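Local coordinates for protein acyl-coa oxidase (Arabidopsis thaliana, PDB 1W07) that catalyses the FAD-dependent desaturation of long- and medium-chain acyl-CoAs to 2-trans-enoyl-CoAs in peroxisomal beta-oxidation, passing the electrons to oxygen to give hydrogen peroxide, at residues B[551-565]-B[585-599]. The protein carries 1 engineered substitution. Numbering follows the deposited sequence.
Sequences QLNNLCYIYALYLLH and ANDQLRSLYTQVRPN
Helices 551-565 and 585-596 run roughly antiparallel, 140° between their directions, with axes 9.4 Å apart at closest approach. I558 and L592 lie side by side, pointing opposite ways, near the middle, I558 CG1 lying 3.6 Å from L592 CB. Each is a knob in a hole of the other helix. I558 fits among L589, L592, Y593 and V596. Its CG1 branch stands anti to the carbonyl carbon (chi1 -81°) and carries CD1 to V596 CG2, while CG2 meets the edge of the Y593 ring at CE1. L592 fits among N554, Y557, I558 and L561. Toward A585, L561 is a third knob, and its CD1 reaches Q588 CG at 3.6 Å. This is knobs-into-holes packing between two helices of the C-terminal helical domain of an acyl-CoA oxidase. Helices 480-503 and 516-538 also pack on helix 548-566, the first through Y557, A560 and L563, the second through C556, Y559 and L563. Helix 328-363, which carries FAD-binding R333, is touched by Y562 and Y593. The hydroxyl of Y593 lies 3.8 Å from Y562 CD1 and hydrogen-bonds N332. No hydrogen bond joins the two segments. At one end the amides of Q551 and N599 stack, their planes 29° apart. Q551 OE1 is 3.1 Å from N599 ND2, but the angle is poor for a bond. N599 ND2 instead donates to Q595 O at 3.0 Å, and N599 OD1 accepts from E15 N. An alanine in place of N599 is likely to leave the Q551 amide without its stacking partner and E15 N without its acceptor. At the other end N586 OD1 approaches H565 CD2 obliquely at 3.3 Å. N586 ND2 hydrogen-bonds D518 of the second subunit, whose carboxylate also forms a salt bridge with R590.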
ATOM      1  N   GLN B 551     -19.726 -23.631   0.507  1.00 18.42           N
ATOM      2  CA  GLN B 551     -18.629 -22.745   0.146  1.00 18.36           C
ATOM      3  C   GLN B 551     -18.510 -21.591   1.139  1.00 17.99           C
ATOM      4  O   GLN B 551     -17.408 -21.170   1.451  1.00 17.07           O
ATOM      5  CB  GLN B 551     -18.806 -22.228  -1.284  1.00 20.95           C
ATOM      6  CG  GLN B 551     -18.608 -23.311  -2.328  1.00 19.26           C
ATOM      7  CD  GLN B 551     -17.332 -24.092  -2.096  1.00 23.93           C
ATOM      8  OE1 GLN B 551     -16.245 -23.517  -2.032  1.00 23.69           O
ATOM      9  NE2 GLN B 551     -17.455 -25.409  -1.959  1.00 22.74           N
ATOM     10  N   LEU B 552     -19.632 -21.085   1.644  1.00 15.88           N
ATOM     11  CA  LEU B 552     -19.587 -20.010   2.632  1.00 19.07           C
ATOM     12  C   LEU B 552     -18.938 -20.540   3.914  1.00 17.07           C
ATOM     13  O   LEU B 552     -18.225 -19.819   4.621  1.00 18.46           O
ATOM     14  CB  LEU B 552     -20.997 -19.491   2.932  1.00 19.03           C
ATOM     15  CG  LEU B 552     -21.669 -18.753   1.769  1.00 19.11           C
ATOM     16  CD1 LEU B 552     -23.083 -18.343   2.160  1.00 23.37           C
ATOM     17  CD2 LEU B 552     -20.831 -17.531   1.398  1.00 18.17           C
ATOM     18  N   ASN B 553     -19.180 -21.815   4.206  1.00 19.03           N
ATOM     19  CA  ASN B 553     -18.610 -22.452   5.390  1.00 20.03           C
ATOM     20  C   ASN B 553     -17.095 -22.497   5.225  1.00 19.04           C
ATOM     21  O   ASN B 553     -16.347 -22.196   6.158  1.00 19.08           O
ATOM     22  CB  ASN B 553     -19.168 -23.868   5.555  1.00 21.79           C
ATOM     23  CG  ASN B 553     -18.775 -24.493   6.874  1.00 25.30           C
ATOM     24  OD1 ASN B 553     -19.442 -24.306   7.892  1.00 30.44           O
ATOM     25  ND2 ASN B 553     -17.669 -25.224   6.871  1.00 25.53           N
ATOM     26  N   ASN B 554     -16.641 -22.864   4.031  1.00 16.38           N
ATOM     27  CA  ASN B 554     -15.203 -22.906   3.758  1.00 17.50           C
ATOM     28  C   ASN B 554     -14.572 -21.537   4.021  1.00 17.09           C
ATOM     29  O   ASN B 554     -13.577 -21.429   4.722  1.00 15.29           O
ATOM     30  CB  ASN B 554     -14.926 -23.311   2.292  1.00 20.32           C
ATOM     31  CG  ASN B 554     -15.220 -24.781   1.997  1.00 24.74           C
ATOM     32  OD1 ASN B 554     -15.080 -25.647   2.866  1.00 26.34           O
ATOM     33  ND2 ASN B 554     -15.581 -25.071   0.750  1.00 24.89           N
ATOM     34  N   LEU B 555     -15.155 -20.490   3.442  1.00 18.39           N
ATOM     35  CA  LEU B 555     -14.634 -19.140   3.607  1.00 17.10           C
ATOM     36  C   LEU B 555     -14.696 -18.697   5.070  1.00 16.59           C
ATOM     37  O   LEU B 555     -13.757 -18.082   5.580  1.00 16.32           O
ATOM     38  CB  LEU B 555     -15.415 -18.157   2.723  1.00 17.64           C
ATOM     39  CG  LEU B 555     -15.334 -18.381   1.206  1.00 17.71           C
ATOM     40  CD1 LEU B 555     -16.228 -17.363   0.469  1.00 15.84           C
ATOM     41  CD2 LEU B 555     -13.868 -18.275   0.767  1.00 17.36           C
ATOM     42  N   CYS B 556     -15.794 -19.022   5.748  1.00 16.83           N
ATOM     43  CA  CYS B 556     -15.950 -18.656   7.148  1.00 15.63           C
ATOM     44  C   CYS B 556     -14.778 -19.138   7.976  1.00 16.06           C
ATOM     45  O   CYS B 556     -14.205 -18.363   8.742  1.00 14.16           O
ATOM     46  CB  CYS B 556     -17.242 -19.239   7.733  1.00 18.82           C
ATOM     47  SG  CYS B 556     -17.471 -18.965   9.516  1.00 21.46           S
ATOM     48  N   TYR B 557     -14.414 -20.413   7.840  1.00 15.30           N
ATOM     49  CA  TYR B 557     -13.315 -20.931   8.636  1.00 15.62           C
ATOM     50  C   TYR B 557     -11.933 -20.566   8.127  1.00 14.94           C
ATOM     51  O   TYR B 557     -10.960 -20.614   8.886  1.00 16.87           O
ATOM     52  CB  TYR B 557     -13.476 -22.441   8.857  1.00 16.51           C
ATOM     53  CG  TYR B 557     -14.655 -22.727   9.748  1.00 19.69           C
ATOM     54  CD1 TYR B 557     -15.926 -22.930   9.206  1.00 18.21           C
ATOM     55  CD2 TYR B 557     -14.534 -22.666  11.138  1.00 20.43           C
ATOM     56  CE1 TYR B 557     -17.046 -23.051  10.029  1.00 25.29           C
ATOM     57  CE2 TYR B 557     -15.652 -22.789  11.963  1.00 21.83           C
ATOM     58  CZ  TYR B 557     -16.897 -22.973  11.409  1.00 23.04           C
ATOM     59  OH  TYR B 557     -17.993 -23.018  12.241  1.00 24.81           O
ATOM     60  N   ILE B 558     -11.840 -20.198   6.851  1.00 14.86           N
ATOM     61  CA  ILE B 558     -10.575 -19.735   6.283  1.00 15.62           C
ATOM     62  C   ILE B 558     -10.289 -18.385   6.950  1.00 14.21           C
ATOM     63  O   ILE B 558      -9.168 -18.120   7.373  1.00 13.43           O
ATOM     64  CB  ILE B 558     -10.663 -19.491   4.742  1.00 15.40           C
ATOM     65  CG1 ILE B 558     -10.511 -20.813   3.984  1.00 20.17           C
ATOM     66  CG2 ILE B 558      -9.590 -18.462   4.310  1.00 12.95           C
ATOM     67  CD1 ILE B 558     -10.650 -20.676   2.470  1.00 19.41           C
ATOM     68  N   TYR B 559     -11.304 -17.531   7.034  1.00 12.99           N
ATOM     69  CA  TYR B 559     -11.139 -16.211   7.659  1.00 14.98           C
ATOM     70  C   TYR B 559     -10.650 -16.374   9.114  1.00 16.72           C
ATOM     71  O   TYR B 559      -9.626 -15.809   9.518  1.00 12.15           O
ATOM     72  CB  TYR B 559     -12.478 -15.444   7.618  1.00 14.86           C
ATOM     73  CG  TYR B 559     -12.442 -14.048   8.231  1.00 13.06           C
ATOM     74  CD1 TYR B 559     -11.722 -13.002   7.635  1.00 18.48           C
ATOM     75  CD2 TYR B 559     -13.059 -13.797   9.450  1.00 14.26           C
ATOM     76  CE1 TYR B 559     -11.612 -11.735   8.259  1.00 14.71           C
ATOM     77  CE2 TYR B 559     -12.954 -12.553  10.081  1.00 13.88           C
ATOM     78  CZ  TYR B 559     -12.241 -11.533   9.496  1.00 17.05           C
ATOM     79  OH  TYR B 559     -12.173 -10.320  10.155  1.00 14.49           O
ATOM     80  N   ALA B 560     -11.372 -17.177   9.888  1.00 17.14           N
ATOM     81  CA  ALA B 560     -11.033 -17.413  11.283  1.00 18.98           C
ATOM     82  C   ALA B 560      -9.663 -18.062  11.477  1.00 17.04           C
ATOM     83  O   ALA B 560      -8.835 -17.570  12.249  1.00 19.07           O
ATOM     84  CB  ALA B 560     -12.117 -18.265  11.941  1.00 17.58           C
ATOM     85  N   LEU B 561      -9.416 -19.161  10.777  1.00 15.00           N
ATOM     86  CA  LEU B 561      -8.145 -19.862  10.909  1.00 16.71           C
ATOM     87  C   LEU B 561      -6.975 -19.035  10.403  1.00 18.70           C
ATOM     88  O   LEU B 561      -5.851 -19.190  10.883  1.00 14.78           O
ATOM     89  CB  LEU B 561      -8.197 -21.202  10.174  1.00 17.80           C
ATOM     90  CG  LEU B 561      -9.240 -22.203  10.687  1.00 20.75           C
ATOM     91  CD1 LEU B 561      -9.164 -23.503   9.887  1.00 19.74           C
ATOM     92  CD2 LEU B 561      -8.986 -22.463  12.163  1.00 24.66           C
ATOM     93  N   TYR B 562      -7.225 -18.159   9.430  1.00 19.07           N
ATOM     94  CA  TYR B 562      -6.165 -17.307   8.911  1.00 15.81           C
ATOM     95  C   TYR B 562      -5.759 -16.297   9.977  1.00 14.92           C
ATOM     96  O   TYR B 562      -4.572 -16.053  10.191  1.00 15.33           O
ATOM     97  CB  TYR B 562      -6.634 -16.559   7.661  1.00 20.61           C
ATOM     98  CG  TYR B 562      -5.594 -15.591   7.159  1.00 21.10           C
ATOM     99  CD1 TYR B 562      -4.431 -16.055   6.552  1.00 24.65           C
ATOM    100  CD2 TYR B 562      -5.753 -14.216   7.325  1.00 24.46           C
ATOM    101  CE1 TYR B 562      -3.448 -15.182   6.124  1.00 27.56           C
ATOM    102  CE2 TYR B 562      -4.774 -13.325   6.894  1.00 24.90           C
ATOM    103  CZ  TYR B 562      -3.625 -13.821   6.295  1.00 27.77           C
ATOM    104  OH  TYR B 562      -2.633 -12.966   5.870  1.00 31.93           O
ATOM    105  N   LEU B 563      -6.748 -15.704  10.637  1.00 15.01           N
ATOM    106  CA  LEU B 563      -6.467 -14.718  11.684  1.00 16.66           C
ATOM    107  C   LEU B 563      -5.815 -15.400  12.884  1.00 18.00           C
ATOM    108  O   LEU B 563      -4.924 -14.835  13.523  1.00 17.40           O
ATOM    109  CB  LEU B 563      -7.754 -14.011  12.121  1.00 15.94           C
ATOM    110  CG  LEU B 563      -8.397 -12.996  11.152  1.00 16.92           C
ATOM    111  CD1 LEU B 563      -9.651 -12.405  11.793  1.00 12.65           C
ATOM    112  CD2 LEU B 563      -7.404 -11.885  10.824  1.00 17.55           C
ATOM    113  N   LEU B 564      -6.247 -16.618  13.192  1.00 17.11           N
ATOM    114  CA  LEU B 564      -5.653 -17.343  14.307  1.00 15.68           C
ATOM    115  C   LEU B 564      -4.159 -17.517  14.034  1.00 16.90           C
ATOM    116  O   LEU B 564      -3.319 -17.299  14.904  1.00 18.48           O
ATOM    117  CB  LEU B 564      -6.334 -18.702  14.461  1.00 19.29           C
ATOM    118  CG  LEU B 564      -6.051 -19.456  15.774  1.00 23.57           C
ATOM    119  CD1 LEU B 564      -7.193 -20.394  16.086  1.00 25.54           C
ATOM    120  CD2 LEU B 564      -4.765 -20.223  15.648  1.00 23.91           C
ATOM    121  N   HIS B 565      -3.828 -17.905  12.811  1.00 15.41           N
ATOM    122  CA  HIS B 565      -2.439 -18.093  12.429  1.00 15.75           C
ATOM    123  C   HIS B 565      -1.675 -16.770  12.424  1.00 17.43           C
ATOM    124  O   HIS B 565      -0.563 -16.676  12.960  1.00 16.23           O
ATOM    125  CB  HIS B 565      -2.368 -18.757  11.048  1.00 21.20           C
ATOM    126  CG  HIS B 565      -0.977 -18.989  10.554  1.00 19.64           C
ATOM    127  ND1 HIS B 565      -0.237 -18.011   9.926  1.00 25.29           N
ATOM    128  CD2 HIS B 565      -0.190 -20.090  10.596  1.00 23.83           C
ATOM    129  CE1 HIS B 565       0.944 -18.502   9.592  1.00 23.94           C
ATOM    130  NE2 HIS B 565       0.999 -19.761   9.991  1.00 27.31           N
ATOM    131  N   ALA B 585      -4.616 -26.366  13.181  1.00 20.39           N
ATOM    132  CA  ALA B 585      -5.429 -25.308  12.573  1.00 21.05           C
ATOM    133  C   ALA B 585      -4.824 -24.957  11.221  1.00 20.38           C
ATOM    134  O   ALA B 585      -5.546 -24.741  10.249  1.00 19.45           O
ATOM    135  CB  ALA B 585      -5.457 -24.082  13.467  1.00 21.70           C
ATOM    136  N   ASN B 586      -3.495 -24.917  11.171  1.00 20.39           N
ATOM    137  CA  ASN B 586      -2.774 -24.619   9.939  1.00 24.97           C
ATOM    138  C   ASN B 586      -3.043 -25.695   8.885  1.00 26.08           C
ATOM    139  O   ASN B 586      -3.175 -25.380   7.701  1.00 26.96           O
ATOM    140  CB  ASN B 586      -1.270 -24.520  10.214  1.00 25.57           C
ATOM    141  CG  ASN B 586      -0.512 -23.836   9.087  1.00 32.49           C
ATOM    142  OD1 ASN B 586      -0.825 -22.705   8.715  1.00 33.05           O
ATOM    143  ND2 ASN B 586       0.490 -24.517   8.541  1.00 35.06           N
ATOM    144  N   ASP B 587      -3.113 -26.963   9.302  1.00 26.52           N
ATOM    145  CA  ASP B 587      -3.390 -28.060   8.365  1.00 22.84           C
ATOM    146  C   ASP B 587      -4.807 -27.897   7.819  1.00 20.87           C
ATOM    147  O   ASP B 587      -5.054 -28.087   6.626  1.00 20.54           O
ATOM    148  CB  ASP B 587      -3.282 -29.435   9.047  1.00 26.37           C
ATOM    149  CG  ASP B 587      -1.885 -29.743   9.546  1.00 27.52           C
ATOM    150  OD1 ASP B 587      -0.899 -29.335   8.893  1.00 28.23           O
ATOM    151  OD2 ASP B 587      -1.769 -30.429  10.588  1.00 29.73           O
ATOM    152  N   GLN B 588      -5.740 -27.549   8.697  1.00 20.79           N
ATOM    153  CA  GLN B 588      -7.120 -27.353   8.275  1.00 21.08           C
ATOM    154  C   GLN B 588      -7.213 -26.184   7.295  1.00 20.65           C
ATOM    155  O   GLN B 588      -7.946 -26.246   6.296  1.00 16.26           O
ATOM    156  CB  GLN B 588      -8.008 -27.086   9.484  1.00 21.28           C
ATOM    157  CG  GLN B 588      -9.492 -27.043   9.153  1.00 23.50           C
ATOM    158  CD  GLN B 588      -9.977 -28.303   8.435  1.00 25.65           C
ATOM    159  OE1 GLN B 588     -10.293 -28.274   7.242  1.00 25.49           O
ATOM    160  NE2 GLN B 588     -10.047 -29.409   9.164  1.00 21.39           N
ATOM    161  N   LEU B 589      -6.472 -25.116   7.584  1.00 19.41           N
ATOM    162  CA  LEU B 589      -6.451 -23.941   6.723  1.00 20.49           C
ATOM    163  C   LEU B 589      -5.961 -24.353   5.330  1.00 20.69           C
ATOM    164  O   LEU B 589      -6.562 -23.987   4.326  1.00 22.76           O
ATOM    165  CB  LEU B 589      -5.529 -22.863   7.319  1.00 17.06           C
ATOM    166  CG  LEU B 589      -5.402 -21.555   6.521  1.00 19.36           C
ATOM    167  CD1 LEU B 589      -6.775 -20.906   6.344  1.00 13.86           C
ATOM    168  CD2 LEU B 589      -4.435 -20.616   7.245  1.00 13.50           C
ATOM    169  N   ARG B 590      -4.880 -25.127   5.281  1.00 22.44           N
ATOM    170  CA  ARG B 590      -4.298 -25.609   4.022  1.00 23.63           C
ATOM    171  C   ARG B 590      -5.342 -26.394   3.212  1.00 23.85           C
ATOM    172  O   ARG B 590      -5.565 -26.144   2.017  1.00 20.77           O
ATOM    173  CB  ARG B 590      -3.109 -26.519   4.331  1.00 25.37           C
ATOM    174  CG  ARG B 590      -1.988 -26.471   3.310  1.00 30.60           C
ATOM    175  CD  ARG B 590      -1.084 -27.689   3.422  1.00 34.32           C
ATOM    176  NE  ARG B 590      -0.797 -28.035   4.815  1.00 40.39           N
ATOM    177  CZ  ARG B 590      -0.059 -27.296   5.637  1.00 41.06           C
ATOM    178  NH1 ARG B 590       0.479 -26.159   5.212  1.00 44.59           N
ATOM    179  NH2 ARG B 590       0.120 -27.683   6.892  1.00 41.29           N
ATOM    180  N   SER B 591      -5.981 -27.352   3.873  1.00 20.51           N
ATOM    181  CA  SER B 591      -7.005 -28.159   3.248  1.00 20.82           C
ATOM    182  C   SER B 591      -8.146 -27.291   2.709  1.00 22.44           C
ATOM    183  O   SER B 591      -8.657 -27.551   1.619  1.00 21.42           O
ATOM    184  CB  SER B 591      -7.543 -29.175   4.246  1.00 20.73           C
ATOM    185  OG  SER B 591      -8.746 -29.746   3.757  1.00 28.31           O
ATOM    186  N   LEU B 592      -8.551 -26.269   3.462  1.00 20.82           N
ATOM    187  CA  LEU B 592      -9.635 -25.378   3.023  1.00 18.12           C
ATOM    188  C   LEU B 592      -9.227 -24.619   1.761  1.00 16.37           C
ATOM    189  O   LEU B 592     -10.067 -24.309   0.914  1.00 15.88           O
ATOM    190  CB  LEU B 592     -10.018 -24.389   4.139  1.00 18.13           C
ATOM    191  CG  LEU B 592     -10.712 -24.983   5.374  1.00 16.84           C
ATOM    192  CD1 LEU B 592     -10.859 -23.925   6.445  1.00 19.57           C
ATOM    193  CD2 LEU B 592     -12.075 -25.520   4.997  1.00 16.42           C
ATOM    194  N   TYR B 593      -7.943 -24.309   1.625  1.00 14.79           N
ATOM    195  CA  TYR B 593      -7.490 -23.618   0.426  1.00 16.80           C
ATOM    196  C   TYR B 593      -7.713 -24.547  -0.778  1.00 17.15           C
ATOM    197  O   TYR B 593      -8.298 -24.145  -1.795  1.00 19.13           O
ATOM    198  CB  TYR B 593      -6.010 -23.260   0.536  1.00 15.63           C
ATOM    199  CG  TYR B 593      -5.689 -22.143   1.528  1.00 15.10           C
ATOM    200  CD1 TYR B 593      -6.641 -21.192   1.895  1.00 15.62           C
ATOM    201  CD2 TYR B 593      -4.402 -21.999   2.041  1.00 14.48           C
ATOM    202  CE1 TYR B 593      -6.317 -20.114   2.757  1.00 15.14           C
ATOM    203  CE2 TYR B 593      -4.056 -20.937   2.893  1.00 14.85           C
ATOM    204  CZ  TYR B 593      -5.016 -19.997   3.245  1.00 15.97           C
ATOM    205  OH  TYR B 593      -4.649 -18.944   4.070  1.00 16.95           O
ATOM    206  N   THR B 594      -7.247 -25.790  -0.656  1.00 18.71           N
ATOM    207  CA  THR B 594      -7.399 -26.788  -1.709  1.00 14.99           C
ATOM    208  C   THR B 594      -8.861 -26.989  -2.075  1.00 16.05           C
ATOM    209  O   THR B 594      -9.182 -27.239  -3.230  1.00 13.49           O
ATOM    210  CB  THR B 594      -6.796 -28.121  -1.266  1.00 15.41           C
ATOM    211  OG1 THR B 594      -5.394 -27.934  -1.044  1.00 17.12           O
ATOM    212  CG2 THR B 594      -7.014 -29.224  -2.331  1.00 16.32           C
ATOM    213  N   GLN B 595      -9.749 -26.884  -1.091  1.00 15.20           N
ATOM    214  CA  GLN B 595     -11.169 -27.051  -1.361  1.00 17.73           C
ATOM    215  C   GLN B 595     -11.758 -25.837  -2.074  1.00 19.48           C
ATOM    216  O   GLN B 595     -12.636 -25.967  -2.928  1.00 18.78           O
ATOM    217  CB  GLN B 595     -11.931 -27.298  -0.060  1.00 20.47           C
ATOM    218  CG  GLN B 595     -11.668 -28.666   0.529  1.00 27.59           C
ATOM    219  CD  GLN B 595     -12.222 -28.828   1.925  1.00 30.10           C
ATOM    220  OE1 GLN B 595     -13.421 -28.677   2.153  1.00 35.27           O
ATOM    221  NE2 GLN B 595     -11.347 -29.141   2.872  1.00 33.38           N
ATOM    222  N   VAL B 596     -11.270 -24.649  -1.738  1.00 18.84           N
ATOM    223  CA  VAL B 596     -11.780 -23.428  -2.350  1.00 18.78           C
ATOM    224  C   VAL B 596     -11.221 -23.187  -3.742  1.00 14.87           C
ATOM    225  O   VAL B 596     -11.881 -22.569  -4.582  1.00 15.90           O
ATOM    226  CB  VAL B 596     -11.490 -22.209  -1.439  1.00 19.16           C
ATOM    227  CG1 VAL B 596     -11.717 -20.889  -2.195  1.00 20.05           C
ATOM    228  CG2 VAL B 596     -12.395 -22.286  -0.229  1.00 20.19           C
ATOM    229  N   ARG B 597     -10.012 -23.686  -3.987  1.00 15.66           N
ATOM    230  CA  ARG B 597      -9.338 -23.516  -5.279  1.00 16.05           C
ATOM    231  C   ARG B 597     -10.206 -23.667  -6.527  1.00 17.15           C
ATOM    232  O   ARG B 597     -10.222 -22.782  -7.387  1.00 16.73           O
ATOM    233  CB  ARG B 597      -8.146 -24.474  -5.373  1.00 17.37           C
ATOM    234  CG  ARG B 597      -7.587 -24.686  -6.800  1.00 15.20           C
ATOM    235  CD  ARG B 597      -7.077 -23.406  -7.426  1.00 18.43           C
ATOM    236  NE  ARG B 597      -6.631 -23.637  -8.804  1.00 19.09           N
ATOM    237  CZ  ARG B 597      -7.392 -23.457  -9.878  1.00 20.48           C
ATOM    238  NH1 ARG B 597      -8.645 -23.030  -9.750  1.00 17.80           N
ATOM    239  NH2 ARG B 597      -6.895 -23.694 -11.081  1.00 17.00           N
ATOM    240  N   PRO B 598     -10.929 -24.800  -6.653  1.00 16.69           N
ATOM    241  CA  PRO B 598     -11.772 -25.003  -7.830  1.00 15.57           C
ATOM    242  C   PRO B 598     -12.991 -24.092  -7.877  1.00 15.93           C
ATOM    243  O   PRO B 598     -13.595 -23.887  -8.937  1.00 16.85           O
ATOM    244  CB  PRO B 598     -12.119 -26.492  -7.756  1.00 18.78           C
ATOM    245  CG  PRO B 598     -12.158 -26.756  -6.270  1.00 20.85           C
ATOM    246  CD  PRO B 598     -10.959 -25.979  -5.763  1.00 20.50           C
ATOM    247  N   ASN B 599     -13.330 -23.527  -6.723  1.00 14.89           N
ATOM    248  CA  ASN B 599     -14.468 -22.626  -6.614  1.00 15.77           C
ATOM    249  C   ASN B 599     -14.104 -21.153  -6.707  1.00 13.74           C
ATOM    250  O   ASN B 599     -14.994 -20.316  -6.820  1.00 14.20           O
ATOM    251  CB  ASN B 599     -15.178 -22.868  -5.280  1.00 16.82           C
ATOM    252  CG  ASN B 599     -15.750 -24.251  -5.190  1.00 18.47           C
ATOM    253  OD1 ASN B 599     -16.770 -24.549  -5.806  1.00 16.55           O
ATOM    254  ND2 ASN B 599     -15.084 -25.118  -4.439  1.00 15.19           N
TER